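Local coordinates for uncharacterized protein (Pyrococcus furiosus DSM 3638, PDB 3WZ2), which is an archaeal homolog of the proteasome-assembly chaperones, named PbaA, and probably acts as an assembly chaperone or activator of the proteasome, at residues V102-L116 and L163-L177. Residues are numbered along the deposited sequence; the frame is centred on the assembly and turned at random.
Sequences VNYLKKVNAEKVISL and LLWEASRAGLKSYVL
V113 and S115 each bond, through both N and O, to the residues flanking S174 and V176, a compact example of parallel strand pairing; I114 turns its N and O the other way, to strand 21-24. V113 N reaches K173 O (2.9 Å), V113 O takes Y175 N, and S115 repeats the pattern, its N giving a nearly straight bond to Y175 O (2.8 Å, 172°) and its O receiving L177 N. One water bridges S115 OG and Y175 O, while E24 also binds that hydroxyl; a second water ties K173 N to A110 O.

Apolar packing joins the helices that precede these strands. The V102 and L163 side chains run past each other in opposite directions, CG2 of V102 3.8 Å from CD1 of L163, and V102 CG1, anti to the backbone N (chi1 168°), meets A170 CB. L172 drives CD1 against L105 CB (3.7 Å), and V113 rests on A167 and L163. Two helix-then-strand units thus lie side by side in an alpha/beta fold of the PAC2 family, both helices on the V113 and S115 face of the central sheet.

On the I114 face, the Y175 ring turns its edge to V113 O, CD1 lying 3.5 Å away, and K112 crosses the ring obliquely, its CG 3.9 Å from Y175 CE1. An alanine in place of K112 would probably open a gap beside CE1 and OH of Y175, leaving I114 CG1 beside CD1. E142 is hydrogen-bonded to Y175 OH and, with E138 and E139, forms salt bridges to K173 NZ.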
ATOM      1  N   VAL B 102      -8.470  -6.542  24.894  1.00 17.19           N
ATOM      2  CA  VAL B 102      -8.333  -7.777  25.621  1.00 18.08           C
ATOM      3  C   VAL B 102      -7.154  -7.742  26.604  1.00 17.38           C
ATOM      4  O   VAL B 102      -7.287  -8.208  27.720  1.00 16.34           O
ATOM      5  CB  VAL B 102      -8.223  -8.952  24.652  1.00 18.44           C
ATOM      6  CG1 VAL B 102      -7.778 -10.215  25.359  1.00 18.66           C
ATOM      7  CG2 VAL B 102      -9.565  -9.157  23.975  1.00 19.60           C
ATOM      8  N   ASN B 103      -6.023  -7.187  26.209  1.00 17.98           N
ATOM      9  CA  ASN B 103      -4.913  -6.993  27.151  1.00 20.57           C
ATOM     10  C   ASN B 103      -5.336  -6.177  28.365  1.00 19.94           C
ATOM     11  O   ASN B 103      -4.976  -6.521  29.475  1.00 18.81           O
ATOM     12  CB  ASN B 103      -3.703  -6.297  26.505  1.00 26.04           C
ATOM     13  CG  ASN B 103      -3.003  -7.183  25.481  1.00 32.77           C
ATOM     14  OD1 ASN B 103      -3.078  -8.416  25.570  1.00 39.26           O
ATOM     15  ND2 ASN B 103      -2.293  -6.575  24.509  1.00 35.92           N
ATOM     16  N   TYR B 104      -6.108  -5.104  28.146  1.00 17.51           N
ATOM     17  CA  TYR B 104      -6.593  -4.315  29.231  1.00 16.40           C
ATOM     18  C   TYR B 104      -7.503  -5.142  30.137  1.00 17.76           C
ATOM     19  O   TYR B 104      -7.370  -5.110  31.344  1.00 15.31           O
ATOM     20  CB  TYR B 104      -7.334  -3.082  28.711  1.00 17.19           C
ATOM     21  CG  TYR B 104      -8.074  -2.327  29.776  1.00 17.08           C
ATOM     22  CD1 TYR B 104      -7.492  -1.266  30.430  1.00 18.67           C
ATOM     23  CD2 TYR B 104      -9.361  -2.674  30.113  1.00 17.38           C
ATOM     24  CE1 TYR B 104      -8.186  -0.587  31.432  1.00 19.00           C
ATOM     25  CE2 TYR B 104     -10.054  -2.015  31.100  1.00 17.40           C
ATOM     26  CZ  TYR B 104      -9.464  -0.977  31.764  1.00 17.15           C
ATOM     27  OH  TYR B 104     -10.179  -0.325  32.735  1.00 17.14           O
ATOM     28  N   LEU B 105      -8.430  -5.885  29.550  1.00 18.83           N
ATOM     29  CA  LEU B 105      -9.417  -6.618  30.331  1.00 19.10           C
ATOM     30  C   LEU B 105      -8.789  -7.777  31.131  1.00 21.04           C
ATOM     31  O   LEU B 105      -9.165  -8.022  32.274  1.00 17.90           O
ATOM     32  CB  LEU B 105     -10.506  -7.150  29.423  1.00 19.08           C
ATOM     33  CG  LEU B 105     -11.396  -6.111  28.714  1.00 20.00           C
ATOM     34  CD1 LEU B 105     -12.239  -6.776  27.655  1.00 21.43           C
ATOM     35  CD2 LEU B 105     -12.301  -5.385  29.670  1.00 19.20           C
ATOM     36  N   LYS B 106      -7.812  -8.457  30.535  1.00 22.70           N
ATOM     37  CA  LYS B 106      -6.928  -9.370  31.273  1.00 25.99           C
ATOM     38  C   LYS B 106      -6.286  -8.704  32.492  1.00 25.22           C
ATOM     39  O   LYS B 106      -6.348  -9.212  33.578  1.00 23.90           O
ATOM     40  CB  LYS B 106      -5.809  -9.869  30.378  1.00 29.71           C
ATOM     41  CG  LYS B 106      -5.977 -11.313  30.023  1.00 34.77           C
ATOM     42  CD  LYS B 106      -4.694 -12.084  29.847  1.00 36.67           C
ATOM     43  CE  LYS B 106      -4.885 -13.543  30.305  1.00 41.78           C
ATOM     44  NZ  LYS B 106      -3.615 -14.304  30.399  1.00 44.94           N
ATOM     45  N   LYS B 107      -5.617  -7.596  32.247  1.00 26.15           N
ATOM     46  CA  LYS B 107      -4.895  -6.870  33.245  1.00 30.24           C
ATOM     47  C   LYS B 107      -5.771  -6.524  34.454  1.00 28.80           C
ATOM     48  O   LYS B 107      -5.302  -6.597  35.572  1.00 27.76           O
ATOM     49  CB  LYS B 107      -4.345  -5.582  32.648  1.00 35.86           C
ATOM     50  CG  LYS B 107      -3.200  -4.957  33.420  1.00 42.71           C
ATOM     51  CD  LYS B 107      -3.184  -3.437  33.292  1.00 51.24           C
ATOM     52  CE  LYS B 107      -3.152  -2.937  31.849  1.00 59.78           C
ATOM     53  NZ  LYS B 107      -3.327  -1.445  31.792  1.00 59.54           N
ATOM     54  N   VAL B 108      -7.015  -6.095  34.230  1.00 24.31           N
ATOM     55  CA  VAL B 108      -7.845  -5.638  35.326  1.00 22.35           C
ATOM     56  C   VAL B 108      -8.735  -6.760  35.858  1.00 22.66           C
ATOM     57  O   VAL B 108      -9.577  -6.514  36.691  1.00 22.89           O
ATOM     58  CB  VAL B 108      -8.705  -4.412  34.930  1.00 23.23           C
ATOM     59  CG1 VAL B 108      -7.822  -3.297  34.394  1.00 22.82           C
ATOM     60  CG2 VAL B 108      -9.807  -4.754  33.915  1.00 19.17           C
ATOM     61  N   ASN B 109      -8.593  -7.972  35.322  1.00 20.88           N
ATOM     62  CA  ASN B 109      -9.431  -9.103  35.693  1.00 22.21           C
ATOM     63  C   ASN B 109     -10.908  -8.818  35.536  1.00 22.70           C
ATOM     64  O   ASN B 109     -11.702  -9.023  36.456  1.00 22.32           O
ATOM     65  CB  ASN B 109      -9.114  -9.572  37.106  1.00 23.12           C
ATOM     66  CG  ASN B 109      -7.621  -9.797  37.299  1.00 25.56           C
ATOM     67  OD1 ASN B 109      -7.022 -10.677  36.683  1.00 22.83           O
ATOM     68  ND2 ASN B 109      -7.016  -8.990  38.139  1.00 28.37           N
ATOM     69  N   ALA B 110     -11.270  -8.412  34.325  1.00 21.39           N
ATOM     70  CA  ALA B 110     -12.646  -8.114  33.986  1.00 20.85           C
ATOM     71  C   ALA B 110     -13.539  -9.267  34.363  1.00 21.30           C
ATOM     72  O   ALA B 110     -13.195 -10.416  34.178  1.00 20.62           O
ATOM     73  CB  ALA B 110     -12.774  -7.817  32.493  1.00 20.39           C
ATOM     74  N   GLU B 111     -14.699  -8.947  34.904  1.00 22.23           N
ATOM     75  CA  GLU B 111     -15.689  -9.951  35.272  1.00 24.72           C
ATOM     76  C   GLU B 111     -16.481 -10.468  34.056  1.00 23.77           C
ATOM     77  O   GLU B 111     -16.780 -11.646  33.961  1.00 22.02           O
ATOM     78  CB  GLU B 111     -16.626  -9.308  36.290  1.00 29.76           C
ATOM     79  CG  GLU B 111     -17.629 -10.227  36.943  1.00 37.50           C
ATOM     80  CD  GLU B 111     -18.661  -9.439  37.758  1.00 46.23           C
ATOM     81  OE1 GLU B 111     -18.242  -8.495  38.484  1.00 46.44           O
ATOM     82  OE2 GLU B 111     -19.877  -9.766  37.661  1.00 50.14           O
ATOM     83  N   LYS B 112     -16.832  -9.570  33.138  1.00 22.48           N
ATOM     84  CA  LYS B 112     -17.615  -9.919  31.953  1.00 22.50           C
ATOM     85  C   LYS B 112     -17.234  -9.045  30.761  1.00 18.98           C
ATOM     86  O   LYS B 112     -16.967  -7.870  30.911  1.00 19.44           O
ATOM     87  CB  LYS B 112     -19.118  -9.737  32.199  1.00 26.10           C
ATOM     88  CG  LYS B 112     -19.713 -10.709  33.171  1.00 29.50           C
ATOM     89  CD  LYS B 112     -21.213 -10.552  33.273  1.00 34.11           C
ATOM     90  CE  LYS B 112     -21.765 -11.173  34.552  1.00 41.51           C
ATOM     91  NZ  LYS B 112     -22.603 -12.357  34.267  1.00 45.48           N
ATOM     92  N   VAL B 113     -17.282  -9.639  29.578  1.00 18.06           N
ATOM     93  CA  VAL B 113     -17.110  -8.954  28.335  1.00 16.85           C
ATOM     94  C   VAL B 113     -18.326  -9.246  27.502  1.00 17.36           C
ATOM     95  O   VAL B 113     -18.549 -10.375  27.099  1.00 17.68           O
ATOM     96  CB  VAL B 113     -15.832  -9.444  27.629  1.00 16.65           C
ATOM     97  CG1 VAL B 113     -15.505  -8.573  26.439  1.00 16.35           C
ATOM     98  CG2 VAL B 113     -14.660  -9.441  28.601  1.00 17.36           C
ATOM     99  N   ILE B 114     -19.109  -8.218  27.200  1.00 17.66           N
ATOM    100  CA  ILE B 114     -20.401  -8.404  26.558  1.00 17.91           C
ATOM    101  C   ILE B 114     -20.424  -7.546  25.306  1.00 18.06           C
ATOM    102  O   ILE B 114     -20.323  -6.330  25.380  1.00 19.52           O
ATOM    103  CB  ILE B 114     -21.548  -7.969  27.492  1.00 18.74           C
ATOM    104  CG1 ILE B 114     -21.545  -8.774  28.776  1.00 20.77           C
ATOM    105  CG2 ILE B 114     -22.888  -8.170  26.810  1.00 20.06           C
ATOM    106  CD1 ILE B 114     -22.368  -8.180  29.908  1.00 23.03           C
ATOM    107  N   SER B 115     -20.600  -8.173  24.156  1.00 17.94           N
ATOM    108  CA  SER B 115     -20.810  -7.436  22.920  1.00 18.09           C
ATOM    109  C   SER B 115     -22.288  -7.382  22.555  1.00 17.87           C
ATOM    110  O   SER B 115     -23.024  -8.331  22.745  1.00 17.79           O
ATOM    111  CB  SER B 115     -19.996  -8.101  21.781  1.00 19.47           C
ATOM    112  OG  SER B 115     -18.607  -7.987  22.033  1.00 20.32           O
ATOM    113  N   LEU B 116     -22.706  -6.230  22.072  1.00 18.52           N
ATOM    114  CA  LEU B 116     -24.045  -6.003  21.604  1.00 19.10           C
ATOM    115  C   LEU B 116     -24.012  -5.901  20.096  1.00 19.97           C
ATOM    116  O   LEU B 116     -23.283  -5.079  19.543  1.00 22.70           O
ATOM    117  CB  LEU B 116     -24.567  -4.687  22.171  1.00 20.18           C
ATOM    118  CG  LEU B 116     -24.422  -4.543  23.668  1.00 20.24           C
ATOM    119  CD1 LEU B 116     -25.047  -3.229  24.065  1.00 20.23           C
ATOM    120  CD2 LEU B 116     -25.073  -5.710  24.397  1.00 20.78           C
ATOM    121  N   LEU B 163     -13.889 -10.059  19.646  1.00 20.42           N
ATOM    122  CA  LEU B 163     -13.838  -9.986  21.102  1.00 22.45           C
ATOM    123  C   LEU B 163     -14.358 -11.231  21.746  1.00 20.03           C
ATOM    124  O   LEU B 163     -13.789 -11.733  22.705  1.00 20.44           O
ATOM    125  CB  LEU B 163     -14.696  -8.845  21.615  1.00 24.64           C
ATOM    126  CG  LEU B 163     -14.245  -7.800  22.578  1.00 29.77           C
ATOM    127  CD1 LEU B 163     -12.758  -7.642  22.483  1.00 30.69           C
ATOM    128  CD2 LEU B 163     -15.031  -6.495  22.428  1.00 32.09           C
ATOM    129  N   LEU B 164     -15.483 -11.722  21.257  1.00 18.27           N
ATOM    130  CA  LEU B 164     -16.023 -12.971  21.794  1.00 18.11           C
ATOM    131  C   LEU B 164     -14.902 -14.008  21.878  1.00 18.45           C
ATOM    132  O   LEU B 164     -14.679 -14.619  22.921  1.00 17.42           O
ATOM    133  CB  LEU B 164     -17.146 -13.482  20.903  1.00 18.16           C
ATOM    134  CG  LEU B 164     -17.732 -14.851  21.201  1.00 18.00           C
ATOM    135  CD1 LEU B 164     -18.365 -14.848  22.574  1.00 17.93           C
ATOM    136  CD2 LEU B 164     -18.729 -15.237  20.129  1.00 17.62           C
ATOM    137  N   TRP B 165     -14.187 -14.181  20.769  1.00 19.04           N
ATOM    138  CA  TRP B 165     -13.184 -15.242  20.649  1.00 19.15           C
ATOM    139  C   TRP B 165     -11.954 -14.870  21.517  1.00 18.28           C
ATOM    140  O   TRP B 165     -11.507 -15.678  22.347  1.00 14.83           O
ATOM    141  CB  TRP B 165     -12.799 -15.475  19.183  1.00 18.88           C
ATOM    142  CG  TRP B 165     -11.589 -16.422  19.018  1.00 19.50           C
ATOM    143  CD1 TRP B 165     -10.321 -16.075  18.672  1.00 19.35           C
ATOM    144  CD2 TRP B 165     -11.581 -17.825  19.218  1.00 19.88           C
ATOM    145  NE1 TRP B 165      -9.522 -17.175  18.649  1.00 20.78           N
ATOM    146  CE2 TRP B 165     -10.266 -18.270  18.995  1.00 20.94           C
ATOM    147  CE3 TRP B 165     -12.552 -18.748  19.561  1.00 21.35           C
ATOM    148  CZ2 TRP B 165      -9.904 -19.615  19.080  1.00 22.73           C
ATOM    149  CZ3 TRP B 165     -12.199 -20.101  19.655  1.00 23.23           C
ATOM    150  CH2 TRP B 165     -10.882 -20.521  19.435  1.00 22.37           C
ATOM    151  N   GLU B 166     -11.427 -13.661  21.330  1.00 18.19           N
ATOM    152  CA  GLU B 166     -10.155 -13.304  21.969  1.00 21.66           C
ATOM    153  C   GLU B 166     -10.271 -13.171  23.473  1.00 18.83           C
ATOM    154  O   GLU B 166      -9.400 -13.648  24.212  1.00 18.02           O
ATOM    155  CB  GLU B 166      -9.558 -12.042  21.384  1.00 27.00           C
ATOM    156  CG  GLU B 166      -9.010 -12.221  19.956  1.00 35.28           C
ATOM    157  CD  GLU B 166      -7.833 -13.202  19.858  1.00 41.58           C
ATOM    158  OE1 GLU B 166      -7.015 -13.213  20.805  1.00 45.08           O
ATOM    159  OE2 GLU B 166      -7.749 -14.009  18.860  1.00 51.38           O
ATOM    160  N   ALA B 167     -11.380 -12.617  23.927  1.00 16.39           N
ATOM    161  CA  ALA B 167     -11.629 -12.553  25.349  1.00 18.09           C
ATOM    162  C   ALA B 167     -11.745 -13.931  25.988  1.00 17.93           C
ATOM    163  O   ALA B 167     -11.188 -14.194  27.057  1.00 19.11           O
ATOM    164  CB  ALA B 167     -12.853 -11.717  25.627  1.00 17.75           C
ATOM    165  N   SER B 168     -12.447 -14.823  25.328  1.00 18.35           N
ATOM    166  CA  SER B 168     -12.562 -16.170  25.828  1.00 21.71           C
ATOM    167  C   SER B 168     -11.206 -16.881  25.882  1.00 22.24           C
ATOM    168  O   SER B 168     -10.888 -17.535  26.857  1.00 22.87           O
ATOM    169  CB  SER B 168     -13.483 -16.953  24.945  1.00 24.81           C
ATOM    170  OG  SER B 168     -13.879 -18.112  25.658  1.00 31.24           O
ATOM    171  N   ARG B 169     -10.409 -16.719  24.830  1.00 21.03           N
ATOM    172  CA  ARG B 169      -9.046 -17.245  24.774  1.00 22.11           C
ATOM    173  C   ARG B 169      -8.118 -16.695  25.861  1.00 21.35           C
ATOM    174  O   ARG B 169      -7.207 -17.374  26.258  1.00 21.20           O
ATOM    175  CB  ARG B 169      -8.437 -16.999  23.376  1.00 24.63           C
ATOM    176  CG  ARG B 169      -8.780 -18.093  22.367  1.00 27.52           C
ATOM    177  CD  ARG B 169      -8.660 -19.499  22.886  1.00 29.25           C
ATOM    178  NE  ARG B 169      -9.942 -19.779  23.515  1.00 38.91           N
ATOM    179  CZ  ARG B 169     -10.230 -20.733  24.400  1.00 47.72           C
ATOM    180  NH1 ARG B 169      -9.329 -21.641  24.785  1.00 57.98           N
ATOM    181  NH2 ARG B 169     -11.463 -20.780  24.903  1.00 44.92           N
ATOM    182  N   ALA B 170      -8.404 -15.510  26.380  1.00 20.34           N
ATOM    183  CA  ALA B 170      -7.730 -15.008  27.540  1.00 21.09           C
ATOM    184  C   ALA B 170      -8.344 -15.449  28.885  1.00 21.09           C
ATOM    185  O   ALA B 170      -7.838 -15.054  29.930  1.00 21.69           O
ATOM    186  CB  ALA B 170      -7.676 -13.510  27.485  1.00 21.86           C
ATOM    187  N   GLY B 171      -9.338 -16.326  28.869  1.00 19.97           N
ATOM    188  CA  GLY B 171      -9.891 -16.886  30.097  1.00 18.47           C
ATOM    189  C   GLY B 171     -10.943 -15.979  30.704  1.00 20.19           C
ATOM    190  O   GLY B 171     -11.318 -16.166  31.843  1.00 20.51           O
ATOM    191  N   LEU B 172     -11.428 -15.004  29.934  1.00 20.23           N
ATOM    192  CA  LEU B 172     -12.472 -14.112  30.408  1.00 20.30           C
ATOM    193  C   LEU B 172     -13.828 -14.660  30.024  1.00 19.51           C
ATOM    194  O   LEU B 172     -13.958 -15.480  29.114  1.00 19.32           O
ATOM    195  CB  LEU B 172     -12.305 -12.727  29.804  1.00 20.86           C
ATOM    196  CG  LEU B 172     -10.957 -12.099  30.112  1.00 22.77           C
ATOM    197  CD1 LEU B 172     -10.749 -10.828  29.319  1.00 22.72           C
ATOM    198  CD2 LEU B 172     -10.819 -11.847  31.626  1.00 24.24           C
ATOM    199  N   LYS B 173     -14.829 -14.234  30.761  1.00 18.46           N
ATOM    200  CA  LYS B 173     -16.199 -14.604  30.480  1.00 19.47           C
ATOM    201  C   LYS B 173     -16.714 -13.651  29.442  1.00 17.29           C
ATOM    202  O   LYS B 173     -16.818 -12.449  29.697  1.00 15.50           O
ATOM    203  CB  LYS B 173     -17.047 -14.535  31.773  1.00 22.89           C
ATOM    204  CG  LYS B 173     -16.557 -15.446  32.885  1.00 25.57           C
ATOM    205  CD  LYS B 173     -17.188 -15.189  34.254  1.00 30.74           C
ATOM    206  CE  LYS B 173     -18.644 -15.600  34.331  1.00 33.71           C
ATOM    207  NZ  LYS B 173     -18.913 -16.925  33.695  1.00 39.25           N
ATOM    208  N   SER B 174     -17.022 -14.184  28.266  1.00 17.08           N
ATOM    209  CA  SER B 174     -17.418 -13.366  27.115  1.00 17.29           C
ATOM    210  C   SER B 174     -18.792 -13.802  26.592  1.00 17.09           C
ATOM    211  O   SER B 174     -19.185 -14.990  26.695  1.00 16.05           O
ATOM    212  CB  SER B 174     -16.351 -13.328  26.008  1.00 17.06           C
ATOM    213  OG  SER B 174     -16.242 -14.527  25.300  1.00 18.54           O
ATOM    214  N   TYR B 175     -19.534 -12.813  26.103  1.00 16.02           N
ATOM    215  CA  TYR B 175     -20.860 -13.001  25.575  1.00 16.42           C
ATOM    216  C   TYR B 175     -21.095 -12.073  24.396  1.00 16.98           C
ATOM    217  O   TYR B 175     -20.534 -10.979  24.345  1.00 16.04           O
ATOM    218  CB  TYR B 175     -21.930 -12.689  26.606  1.00 17.23           C
ATOM    219  CG  TYR B 175     -21.668 -13.157  28.028  1.00 18.96           C
ATOM    220  CD1 TYR B 175     -20.690 -12.575  28.780  1.00 20.28           C
ATOM    221  CD2 TYR B 175     -22.430 -14.178  28.634  1.00 21.14           C
ATOM    222  CE1 TYR B 175     -20.452 -12.967  30.078  1.00 20.53           C
ATOM    223  CE2 TYR B 175     -22.201 -14.574  29.958  1.00 19.83           C
ATOM    224  CZ  TYR B 175     -21.220 -13.941  30.666  1.00 20.22           C
ATOM    225  OH  TYR B 175     -20.969 -14.312  31.949  1.00 24.12           O
ATOM    226  N   VAL B 176     -21.943 -12.507  23.465  1.00 16.41           N
ATOM    227  CA  VAL B 176     -22.578 -11.601  22.522  1.00 16.93           C
ATOM    228  C   VAL B 176     -24.115 -11.742  22.621  1.00 17.62           C
ATOM    229  O   VAL B 176     -24.637 -12.839  22.640  1.00 16.24           O
ATOM    230  CB  VAL B 176     -22.121 -11.888  21.087  1.00 18.59           C
ATOM    231  CG1 VAL B 176     -22.641 -10.832  20.118  1.00 18.03           C
ATOM    232  CG2 VAL B 176     -20.590 -11.966  20.993  1.00 18.02           C
ATOM    233  N   LEU B 177     -24.804 -10.614  22.680  1.00 18.72           N
ATOM    234  CA  LEU B 177     -26.254 -10.568  22.519  1.00 18.53           C
ATOM    235  C   LEU B 177     -26.555 -10.067  21.116  1.00 19.72           C
ATOM    236  O   LEU B 177     -26.005  -9.030  20.710  1.00 19.60           O
ATOM    237  CB  LEU B 177     -26.850  -9.623  23.540  1.00 18.06           C
ATOM    238  CG  LEU B 177     -26.562  -9.950  25.002  1.00 18.09           C
ATOM    239  CD1 LEU B 177     -27.133  -8.872  25.897  1.00 17.87           C
ATOM    240  CD2 LEU B 177     -27.172 -11.284  25.348  1.00 18.69           C
TER
HETATM  241  O   HOH W   1     -14.186 -12.756  33.180  1.00 23.06           O
HETATM  242  O   HOH W   2     -17.827 -10.338  23.635  1.00 17.84           O